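Local coordinates for protein insecticidal Delta-Endotoxin Cry8Ea1 (Bacillus Thuringiensis, PDB 3EB7) that acts as an insecticidal delta-endotoxin, probably by binding receptors in the larval gut and forming pores in the cell membrane, at residues Q332-Y342 and Y375-P383. Sequence-based numbering, arbitrary orientation.
Sequences QQIGFTGFDVY and YKTTFTYNP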
loop_
_atom_site.group_PDB
_atom_site.type_symbol
_atom_site.label_atom_id
_atom_site.label_comp_id
_atom_site.label_asym_id
_atom_site.label_seq_id
_atom_site.Cartn_x
_atom_site.Cartn_y
_atom_site.Cartn_z
ATOM N N GLN A 332 13.301 -17.418 -23.259
ATOM C CA GLN A 332 12.110 -16.817 -23.761
ATOM C C GLN A 332 12.189 -15.355 -23.357
ATOM O O GLN A 332 12.474 -15.062 -22.189
ATOM C CB GLN A 332 10.882 -17.484 -23.129
ATOM C CG GLN A 332 9.561 -16.968 -23.739
ATOM C CD GLN A 332 8.341 -17.634 -23.168
ATOM O OE1 GLN A 332 8.426 -18.701 -22.574
ATOM N NE2 GLN A 332 7.195 -17.022 -23.375
ATOM N N GLN A 333 11.937 -14.454 -24.310
ATOM C CA GLN A 333 11.876 -12.998 -24.056
ATOM C C GLN A 333 10.430 -12.519 -24.011
ATOM O O GLN A 333 9.640 -12.833 -24.904
ATOM C CB GLN A 333 12.655 -12.219 -25.135
ATOM C CG GLN A 333 14.137 -12.645 -25.304
ATOM C CD GLN A 333 14.867 -11.965 -26.494
ATOM O OE1 GLN A 333 15.814 -12.523 -27.047
ATOM N NE2 GLN A 333 14.445 -10.763 -26.862
ATOM N N ILE A 334 10.081 -11.746 -22.979
ATOM C CA ILE A 334 8.736 -11.205 -22.826
ATOM C C ILE A 334 8.798 -9.684 -22.743
ATOM O O ILE A 334 9.428 -9.130 -21.828
ATOM C CB ILE A 334 7.997 -11.798 -21.569
ATOM C CG1 ILE A 334 7.971 -13.351 -21.607
ATOM C CG2 ILE A 334 6.598 -11.234 -21.489
ATOM C CD1 ILE A 334 7.429 -14.036 -20.324
ATOM N N GLY A 335 8.197 -8.996 -23.714
ATOM C CA GLY A 335 8.142 -7.517 -23.679
ATOM C C GLY A 335 6.962 -7.053 -22.809
ATOM O O GLY A 335 5.833 -7.445 -23.067
ATOM N N PHE A 336 7.221 -6.243 -21.781
ATOM C CA PHE A 336 6.205 -5.909 -20.770
ATOM C C PHE A 336 5.916 -4.383 -20.725
ATOM O O PHE A 336 5.053 -3.933 -19.946
ATOM C CB PHE A 336 6.675 -6.350 -19.373
ATOM C CG PHE A 336 6.334 -7.782 -18.982
ATOM C CD1 PHE A 336 7.321 -8.628 -18.517
ATOM C CD2 PHE A 336 5.030 -8.263 -19.016
ATOM C CE1 PHE A 336 7.036 -9.946 -18.106
ATOM C CE2 PHE A 336 4.734 -9.594 -18.614
ATOM C CZ PHE A 336 5.752 -10.420 -18.146
ATOM N N THR A 337 6.625 -3.606 -21.551
ATOM C CA THR A 337 6.490 -2.150 -21.592
ATOM C C THR A 337 5.051 -1.700 -21.718
ATOM O O THR A 337 4.346 -2.122 -22.649
ATOM C CB THR A 337 7.406 -1.503 -22.674
ATOM O OG1 THR A 337 8.722 -1.974 -22.454
ATOM C CG2 THR A 337 7.483 0.019 -22.578
ATOM N N GLY A 338 4.628 -0.875 -20.749
ATOM C CA GLY A 338 3.287 -0.340 -20.642
ATOM C C GLY A 338 2.225 -1.291 -20.132
ATOM O O GLY A 338 1.098 -0.880 -19.921
ATOM N N PHE A 339 2.575 -2.559 -19.940
ATOM C CA PHE A 339 1.630 -3.583 -19.477
ATOM C C PHE A 339 1.552 -3.714 -17.951
ATOM O O PHE A 339 2.572 -3.926 -17.258
ATOM C CB PHE A 339 2.009 -4.976 -20.030
ATOM C CG PHE A 339 1.474 -5.270 -21.422
ATOM C CD1 PHE A 339 2.343 -5.358 -22.505
ATOM C CD2 PHE A 339 0.113 -5.495 -21.633
ATOM C CE1 PHE A 339 1.879 -5.627 -23.782
ATOM C CE2 PHE A 339 -0.383 -5.793 -22.941
ATOM C CZ PHE A 339 0.518 -5.858 -24.012
ATOM N N ASP A 340 0.319 -3.629 -17.460
ATOM C CA ASP A 340 -0.065 -4.059 -16.141
ATOM C C ASP A 340 -0.350 -5.558 -16.182
ATOM O O ASP A 340 -1.373 -5.980 -16.762
ATOM C CB ASP A 340 -1.344 -3.325 -15.709
ATOM C CG ASP A 340 -1.074 -1.884 -15.227
ATOM O OD1 ASP A 340 0.086 -1.437 -15.160
ATOM O OD2 ASP A 340 -2.043 -1.167 -14.940
ATOM N N VAL A 341 0.556 -6.355 -15.609
ATOM C CA VAL A 341 0.280 -7.749 -15.337
ATOM C C VAL A 341 -0.549 -7.863 -14.040
ATOM O O VAL A 341 -0.037 -7.688 -12.957
ATOM C CB VAL A 341 1.566 -8.547 -15.235
ATOM C CG1 VAL A 341 1.278 -9.984 -14.900
ATOM C CG2 VAL A 341 2.331 -8.454 -16.547
ATOM N N TYR A 342 -1.841 -8.140 -14.174
ATOM C CA TYR A 342 -2.742 -8.164 -13.024
ATOM C C TYR A 342 -2.902 -9.534 -12.355
ATOM O O TYR A 342 -3.455 -9.626 -11.271
ATOM C CB TYR A 342 -4.099 -7.540 -13.395
ATOM C CG TYR A 342 -4.784 -8.192 -14.563
ATOM C CD1 TYR A 342 -5.636 -9.298 -14.376
ATOM C CD2 TYR A 342 -4.569 -7.726 -15.864
ATOM C CE1 TYR A 342 -6.249 -9.942 -15.486
ATOM C CE2 TYR A 342 -5.183 -8.349 -16.966
ATOM C CZ TYR A 342 -6.025 -9.439 -16.770
ATOM O OH TYR A 342 -6.606 -10.043 -17.868
ATOM N N TYR A 375 -6.151 -2.808 -24.078
ATOM C CA TYR A 375 -5.821 -3.996 -24.819
ATOM C C TYR A 375 -5.252 -5.094 -23.882
ATOM O O TYR A 375 -4.303 -4.861 -23.144
ATOM C CB TYR A 375 -4.879 -3.656 -25.974
ATOM C CG TYR A 375 -4.403 -4.886 -26.685
ATOM C CD1 TYR A 375 -5.234 -5.559 -27.582
ATOM C CD2 TYR A 375 -3.124 -5.404 -26.435
ATOM C CE1 TYR A 375 -4.812 -6.721 -28.208
ATOM C CE2 TYR A 375 -2.690 -6.549 -27.059
ATOM C CZ TYR A 375 -3.540 -7.202 -27.946
ATOM O OH TYR A 375 -3.113 -8.340 -28.553
ATOM N N LYS A 376 -5.865 -6.283 -23.934
ATOM C CA LYS A 376 -5.521 -7.430 -23.085
ATOM C C LYS A 376 -4.777 -8.523 -23.834
ATOM O O LYS A 376 -5.041 -8.798 -25.009
ATOM C CB LYS A 376 -6.789 -8.040 -22.487
ATOM C CG LYS A 376 -7.569 -7.103 -21.579
ATOM C CD LYS A 376 -8.808 -7.804 -21.021
ATOM C CE LYS A 376 -9.730 -8.265 -22.146
ATOM N NZ LYS A 376 -10.324 -7.105 -22.911
ATOM N N THR A 377 -3.827 -9.144 -23.152
ATOM C CA THR A 377 -3.091 -10.284 -23.699
ATOM C C THR A 377 -2.597 -11.218 -22.580
ATOM O O THR A 377 -2.576 -10.838 -21.400
ATOM C CB THR A 377 -1.933 -9.823 -24.640
ATOM O OG1 THR A 377 -1.603 -10.888 -25.556
ATOM C CG2 THR A 377 -0.693 -9.443 -23.853
ATOM N N THR A 378 -2.260 -12.451 -22.949
ATOM C CA THR A 378 -1.618 -13.416 -22.046
ATOM C C THR A 378 -0.191 -13.665 -22.489
ATOM O O THR A 378 0.086 -13.751 -23.678
ATOM C CB THR A 378 -2.356 -14.774 -22.042
ATOM O OG1 THR A 378 -3.750 -14.537 -21.872
ATOM C CG2 THR A 378 -1.915 -15.671 -20.916
ATOM N N PHE A 379 0.711 -13.786 -21.524
ATOM C CA PHE A 379 2.080 -14.231 -21.792
ATOM C C PHE A 379 2.241 -15.530 -21.055
ATOM O O PHE A 379 1.921 -15.621 -19.883
ATOM C CB PHE A 379 3.096 -13.196 -21.280
ATOM C CG PHE A 379 2.937 -11.826 -21.918
ATOM C CD1 PHE A 379 2.364 -10.776 -21.209
ATOM C CD2 PHE A 379 3.350 -11.601 -23.244
ATOM C CE1 PHE A 379 2.217 -9.507 -21.796
ATOM C CE2 PHE A 379 3.213 -10.354 -23.854
ATOM C CZ PHE A 379 2.651 -9.293 -23.123
ATOM N N THR A 380 2.692 -16.558 -21.755
ATOM C CA THR A 380 2.885 -17.844 -21.129
ATOM C C THR A 380 4.297 -18.333 -21.297
ATOM O O THR A 380 4.815 -18.444 -22.418
ATOM C CB THR A 380 1.932 -18.915 -21.692
ATOM O OG1 THR A 380 0.595 -18.393 -21.720
ATOM C CG2 THR A 380 2.011 -20.157 -20.852
ATOM N N TYR A 381 4.883 -18.610 -20.132
ATOM C CA TYR A 381 6.062 -19.416 -19.992
ATOM C C TYR A 381 5.650 -20.888 -19.709
ATOM O O TYR A 381 5.156 -21.213 -18.629
ATOM C CB TYR A 381 6.916 -18.845 -18.836
ATOM C CG TYR A 381 8.119 -19.676 -18.489
ATOM C CD1 TYR A 381 9.245 -19.706 -19.348
ATOM C CD2 TYR A 381 8.143 -20.452 -17.327
ATOM C CE1 TYR A 381 10.380 -20.488 -19.034
ATOM C CE2 TYR A 381 9.249 -21.270 -17.029
ATOM C CZ TYR A 381 10.367 -21.251 -17.869
ATOM O OH TYR A 381 11.474 -22.015 -17.563
ATOM N N ASN A 382 5.840 -21.771 -20.697
ATOM C CA ASN A 382 5.709 -23.214 -20.467
ATOM C C ASN A 382 6.621 -24.081 -21.342
ATOM O O ASN A 382 6.192 -24.610 -22.364
ATOM C CB ASN A 382 4.246 -23.646 -20.563
ATOM C CG ASN A 382 4.022 -25.112 -20.105
ATOM O OD1 ASN A 382 4.926 -25.800 -19.579
ATOM N ND2 ASN A 382 2.800 -25.592 -20.322
ATOM N N PRO A 383 7.890 -24.262 -20.935
ATOM C CA PRO A 383 8.762 -25.062 -21.830
ATOM C C PRO A 383 8.357 -26.547 -21.934
ATOM O O PRO A 383 8.680 -27.176 -22.936
ATOM C CB PRO A 383 10.156 -24.903 -21.231
ATOM C CG PRO A 383 9.921 -24.364 -19.826
ATOM C CD PRO A 383 8.592 -23.760 -19.739
HETATM O O HOH W 1 7.671 -21.139 -23.120
HETATM O O HOH W 2 -5.319 -10.463 -20.074
#
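The Phe-379 ring, on strand 376-381, meets Ile-334, Phe-336 and Phe-339, each in a different way. Over one face lies Ile-334, whose CG2 makes a CH-pi contact 4.0 Å from the ring centroid. The edge of Phe-336 turns toward the same face, in an offset edge-to-face pair with planes at 75°. Phe-379 in turn presents its own edge to Phe-339, its CZ lying 3.8 Å from Phe-339 CE1, and this T-shaped pair is nearly perpendicular (85°). With CG anti to its carbonyl carbon (chi1 -60°), Phe-379 reaches all three. Thr-377 CG2 extends the apolar patch, 3.8 Å from Phe-339 CE2.

Farther along the strands, the extended chain of Gln-332 delivers an almost straight hydrogen bond from NE2 to Thr-380 O (2.9 Å), the donor lying well above the carbonyl plane. A water donates to its OE1 and accepts from the backbone N of Asn-382, so both ends of the amide are held.

A type II turn, closed by Phe-339 N to Phe-336 O (2.8 Å), brings Phe-336 and Phe-339 to its two ends. Phe-366 and Tyr-370 add further edge-to-face partners to Phe-336 and Phe-339, respectively. The aromatic cluster joins the edges of two antiparallel four-stranded sheets, the turn carrying the chain from strand 330-335 of one into strand 340-352 of the other, which also holds 376-381, within the beta-prism, the second domain of three-domain Cry toxins.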